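Local coordinates for protein rhizavidin (Rhizobium etli, PDB 3EW1) that binds biotin with high affinity as a dimeric, secreted member of the avidin family, at residues 41-45 with 46-50; 90-94 with 95-99. All coordinates share one frame; numbering follows the deposited sequence. Where two conformers were deposited one is given.

Contact 1: 41-45 with 46-50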
loop_
_atom_site.group_PDB
_atom_site.type_symbol
_atom_site.label_atom_id
_atom_site.label_comp_id
_atom_site.label_asym_id
_atom_site.label_seq_id
_atom_site.Cartn_x
_atom_site.Cartn_y
_atom_site.Cartn_z
ATOM N N TYR B 41 -3.953 -8.405 -8.511
ATOM C CA TYR B 41 -4.023 -9.476 -7.550
ATOM C C TYR B 41 -5.264 -10.324 -7.843
ATOM O O TYR B 41 -6.359 -9.790 -8.134
ATOM C CB TYR B 41 -4.103 -8.855 -6.150
ATOM C CG TYR B 41 -3.979 -9.829 -5.000
ATOM C CD1 TYR B 41 -5.051 -10.619 -4.599
ATOM C CD2 TYR B 41 -2.773 -9.928 -4.284
ATOM C CE1 TYR B 41 -4.907 -11.532 -3.509
ATOM C CE2 TYR B 41 -2.643 -10.778 -3.211
ATOM C CZ TYR B 41 -3.705 -11.576 -2.834
ATOM O OH TYR B 41 -3.542 -12.428 -1.770
ATOM N N VAL B 42 -5.107 -11.644 -7.772
ATOM C CA VAL B 42 -6.236 -12.570 -7.968
ATOM C C VAL B 42 -6.369 -13.405 -6.700
ATOM O O VAL B 42 -5.475 -14.192 -6.341
ATOM C CB VAL B 42 -6.135 -13.503 -9.228
ATOM C CG1 VAL B 42 -7.414 -14.328 -9.355
ATOM C CG2 VAL B 42 -5.953 -12.684 -10.498
ATOM N N ASN B 43 -7.469 -13.200 -5.998
ATOM C CA ASN B 43 -7.761 -13.869 -4.765
ATOM C C ASN B 43 -8.356 -15.246 -5.045
ATOM O O ASN B 43 -9.239 -15.384 -5.891
ATOM C CB ASN B 43 -8.730 -13.009 -3.955
ATOM C CG ASN B 43 -9.244 -13.702 -2.745
ATOM O OD1 ASN B 43 -8.474 -14.321 -1.980
ATOM N ND2 ASN B 43 -10.555 -13.600 -2.517
ATOM N N ARG B 44 -7.838 -16.251 -4.337
ATOM C CA ARG B 44 -8.348 -17.612 -4.387
ATOM C C ARG B 44 -8.478 -18.212 -2.983
ATOM O O ARG B 44 -8.571 -19.433 -2.846
ATOM C CB ARG B 44 -7.444 -18.483 -5.262
ATOM C CG ARG B 44 -7.409 -18.050 -6.694
ATOM C CD ARG B 44 -6.670 -19.030 -7.547
ATOM N NE ARG B 44 -6.577 -18.513 -8.901
ATOM C CZ ARG B 44 -5.634 -17.668 -9.308
ATOM N NH1 ARG B 44 -4.709 -17.270 -8.451
ATOM N NH2 ARG B 44 -5.618 -17.233 -10.566
ATOM N N ALA B 45 -8.504 -17.369 -1.949
ATOM C CA ALA B 45 -8.615 -17.838 -0.564
ATOM C C ALA B 45 -9.952 -18.487 -0.332
ATOM O O ALA B 45 -10.990 -17.886 -0.563
ATOM C CB ALA B 45 -8.403 -16.718 0.422
ATOM N N GLN B 46 -9.904 -19.733 0.128
ATOM C CA GLN B 46 -11.072 -20.604 0.242
ATOM C C GLN B 46 -12.234 -19.938 0.958
ATOM O O GLN B 46 -12.060 -19.411 2.051
ATOM C CB GLN B 46 -10.628 -21.878 0.980
ATOM C CG GLN B 46 -11.672 -22.930 1.242
ATOM C CD GLN B 46 -11.058 -24.116 2.006
ATOM O OE1 GLN B 46 -11.349 -24.315 3.198
ATOM N NE2 GLN B 46 -10.165 -24.883 1.331
ATOM N N GLY B 47 -13.411 -19.952 0.332
ATOM C CA GLY B 47 -14.637 -19.481 0.975
ATOM C C GLY B 47 -14.831 -17.969 1.021
ATOM O O GLY B 47 -15.817 -17.480 1.604
ATOM N N THR B 48 -13.920 -17.214 0.399
ATOM C CA THR B 48 -13.999 -15.747 0.411
ATOM C C THR B 48 -14.728 -15.206 -0.816
ATOM O O THR B 48 -14.852 -15.886 -1.827
ATOM C CB THR B 48 -12.604 -15.083 0.458
ATOM O OG1 THR B 48 -11.895 -15.429 -0.720
ATOM C CG2 THR B 48 -11.766 -15.545 1.677
ATOM N N GLY B 49 -15.220 -13.978 -0.725
ATOM C CA GLY B 49 -15.779 -13.295 -1.909
ATOM C C GLY B 49 -14.672 -12.788 -2.823
ATOM O O GLY B 49 -13.482 -12.882 -2.490
ATOM N N CYS B 50 -15.040 -12.245 -3.980
ATOM C CA CYS B 50 -14.068 -11.588 -4.829
ATOM C C CYS B 50 -12.908 -12.498 -5.223
ATOM O O CYS B 50 -11.746 -12.094 -5.173
ATOM C CB CYS B 50 -13.559 -10.309 -4.130
ATOM S SG CYS B 50 -14.793 -8.979 -4.061
HETATM O O HOH W 1 -9.881 -12.154 -7.263
#

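Contact 2: 90-94 with 95-99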
loop_
_atom_site.group_PDB
_atom_site.type_symbol
_atom_site.label_atom_id
_atom_site.label_comp_id
_atom_site.label_asym_id
_atom_site.label_seq_id
_atom_site.Cartn_x
_atom_site.Cartn_y
_atom_site.Cartn_z
ATOM N N GLN B 90 13.001 -12.323 0.713
ATOM C CA GLN B 90 14.213 -13.062 1.098
ATOM C C GLN B 90 14.302 -14.311 0.237
ATOM O O GLN B 90 13.360 -14.656 -0.480
ATOM C CB GLN B 90 14.144 -13.458 2.556
ATOM C CG GLN B 90 12.938 -14.311 2.903
ATOM C CD GLN B 90 12.985 -14.812 4.342
ATOM O OE1 GLN B 90 13.761 -14.311 5.188
ATOM N NE2 GLN B 90 12.159 -15.809 4.627
ATOM N N VAL B 91 15.447 -14.984 0.300
ATOM C CA VAL B 91 15.681 -16.145 -0.524
ATOM C C VAL B 91 15.648 -17.381 0.369
ATOM O O VAL B 91 16.172 -17.345 1.486
ATOM C CB VAL B 91 17.045 -16.004 -1.239
ATOM C CG1 VAL B 91 17.408 -17.277 -1.999
ATOM C CG2 VAL B 91 17.009 -14.868 -2.220
ATOM N N ASN B 92 15.005 -18.438 -0.116
ATOM C CA ASN B 92 15.119 -19.766 0.492
ATOM C C ASN B 92 14.948 -20.861 -0.551
ATOM O O ASN B 92 14.198 -20.697 -1.522
ATOM C CB ASN B 92 14.121 -19.951 1.642
ATOM C CG ASN B 92 12.702 -20.234 1.164
ATOM O OD1 ASN B 92 12.044 -21.147 1.670
ATOM N ND2 ASN B 92 12.220 -19.450 0.192
ATOM N N GLY B 93 15.648 -21.974 -0.353
ATOM C CA GLY B 93 15.551 -23.120 -1.266
ATOM C C GLY B 93 15.691 -22.706 -2.729
ATOM O O GLY B 93 14.975 -23.221 -3.597
ATOM N N ASN B 94 16.601 -21.769 -3.004
ATOM C CA ASN B 94 16.841 -21.287 -4.365
ATOM C C ASN B 94 15.637 -20.551 -5.037
ATOM O O ASN B 94 15.560 -20.445 -6.261
ATOM C CB ASN B 94 17.338 -22.433 -5.257
ATOM C CG ASN B 94 18.350 -21.966 -6.296
ATOM O OD1 ASN B 94 18.028 -21.874 -7.489
ATOM N ND2 ASN B 94 19.576 -21.645 -5.849
ATOM N N ASN B 95 14.720 -20.030 -4.232
ATOM C CA ASN B 95 13.619 -19.246 -4.768
ATOM C C ASN B 95 13.437 -18.013 -3.892
ATOM O O ASN B 95 13.656 -18.061 -2.698
ATOM C CB ASN B 95 12.318 -20.068 -4.784
ATOM C CG ASN B 95 11.269 -19.539 -5.813
ATOM O OD1 ASN B 95 11.625 -19.122 -6.924
ATOM N ND2 ASN B 95 9.976 -19.572 -5.435
ATOM N N THR B 96 13.033 -16.910 -4.505
ATOM C CA THR B 96 12.679 -15.705 -3.771
ATOM C C THR B 96 11.251 -15.831 -3.198
ATOM O O THR B 96 10.378 -16.419 -3.829
ATOM C CB THR B 96 12.712 -14.512 -4.722
ATOM O OG1 THR B 96 13.934 -14.582 -5.475
ATOM C CG2 THR B 96 12.691 -13.218 -3.952
ATOM N N GLU B 97 11.032 -15.291 -2.005
ATOM C CA GLU B 97 9.685 -15.276 -1.397
ATOM C C GLU B 97 9.475 -13.916 -0.752
ATOM O O GLU B 97 10.446 -13.222 -0.399
ATOM C CB GLU B 97 9.470 -16.418 -0.376
ATOM C CG GLU B 97 10.405 -16.383 0.834
ATOM C CD GLU B 97 10.199 -17.541 1.847
ATOM O OE1 GLU B 97 10.902 -17.513 2.896
ATOM O OE2 GLU B 97 9.365 -18.466 1.607
ATOM N N ILE B 98 8.213 -13.505 -0.639
ATOM C CA ILE B 98 7.927 -12.279 0.093
ATOM C C ILE B 98 7.127 -12.652 1.316
ATOM O O ILE B 98 6.067 -13.249 1.193
ATOM C CB ILE B 98 7.128 -11.292 -0.785
ATOM C CG1 ILE B 98 7.889 -11.006 -2.091
ATOM C CG2 ILE B 98 6.851 -9.968 -0.045
ATOM C CD1 ILE B 98 7.106 -10.185 -3.165
ATOM N N VAL B 99 7.653 -12.334 2.488
ATOM C CA VAL B 99 7.024 -12.655 3.759
ATOM C C VAL B 99 6.306 -11.404 4.236
ATOM O O VAL B 99 6.919 -10.324 4.361
ATOM C CB VAL B 99 8.070 -13.091 4.824
ATOM C CG1 VAL B 99 7.391 -13.328 6.181
ATOM C CG2 VAL B 99 8.807 -14.370 4.389
#

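Contact 1: 41-45 with 46-50
Both ends of the Asn-43 amide are used inside the loop it begins: ND2 reaches forward to Thr-48 and Cys-50, while OD1 takes the N-H of Ala-45 in an Asx turn. These residues open the loop between strands 36-42 and 54-62 of the avidin barrel, the L3,4 loop of the family; Asn-43, Gly-49 and Tyr-41 just before it are biotin-binding residues. With CG anti to the backbone N (chi1 172°), the Asn-43 side chain turns inward, and ND2 donates to Thr-48 OG1 at 2.9 Å, with a weak bond of 3.3 Å from ND2 to Cys-50 O. Ala-45 N reaches Asn-43 OD1 at 3.0 Å from above the plane of that carbonyl. Asparagine suits the place because one short side chain supplies donor and acceptor together.

Ala-45 to Thr-48 form a type II beta turn, whose third residue, Gly-47, has a positive phi (79°) that glycine adopts easily. Thr-48 N closes the turn on Ala-45 O, and Thr-48 OG1 donates to that same oxygen at 2.6 Å. The hydroxyl is thus a relay, accepting from the asparagine and giving to the turn. A water bridges Asn-43 and Cys-50, accepting from Asn-43 N at 2.9 Å and donating to Cys-50 O at 2.8 Å.

Contact 2: 90-94 with 95-99
A tight beta hairpin joins strands 78-92 and 95-108 of the antiparallel avidin barrel, and Asn-92 to Asn-95 make its type I' turn. Asn-92 and Asn-95 are a hydrogen-bonded pair, N to O in both directions, with Asn-95 N 2.8 Å from Asn-92 O. Gly-93 and Asn-94 fill the two corners, where phi is positive: glycine has no side chain to strain there, and asparagine tolerates such angles better than most residues. One step back, Val-91 faces Thr-96 in a non-hydrogen-bonded pair, two beta-branched residues suited to extended strands, and next comes the hydrogen-bonded pair of Gln-90 and Glu-97.

The side chains of Gln-90, Asn-92 and Glu-97 gather on one face of the hairpin. Gln-90 and Glu-97 run side by side, each with CG between its backbone N and carbonyl carbon (chi1 58° and 62°), and this brings their ends level. Gln-90 NE2 donates to Glu-97 OE1 at 2.7 Å, meeting it on the anti side, with amide and carboxylate nearly coplanar. Asn-92 uses its amide differently: in the conformer given it appears to stack on the carboxylate, though a second conformer makes this less certain. The other oxygen, OE2, accepts a hydrogen bond from Gln-122 on strand 111-124, so Glu-97 links this hairpin to the neighbouring strand. An alanine in place of Glu-97 would leave the amides of Gln-90 and Gln-122 without the carboxylate they share and is likely to set both free to turn. Beside this group, Val-99 rests its CG2 methyl 3.7 Å from Gln-90 NE2.

From the N terminus, the chain builds three strands of the barrel before contact 1, beginning on the last residues of strand 36-42, folds the chain from 43 on into the loop that leads toward strand 54-62. Strands 54-62 and 65-71 follow, and contact 2 then closes the hairpin between strands 78-92 and 95-108. The two are in series, neither nested nor crossed. Their centres lie about 23 Å apart and nothing touches between them, though both belong to the same closed sheet. Contact 1 shapes a loop that carries biotin-binding residues, whereas contact 2 pins together two adjacent strands at their turn. The disulfide from Cys-50 to Cys-79 ties the first loop to the start of strand 78-92, whose far end enters contact 2.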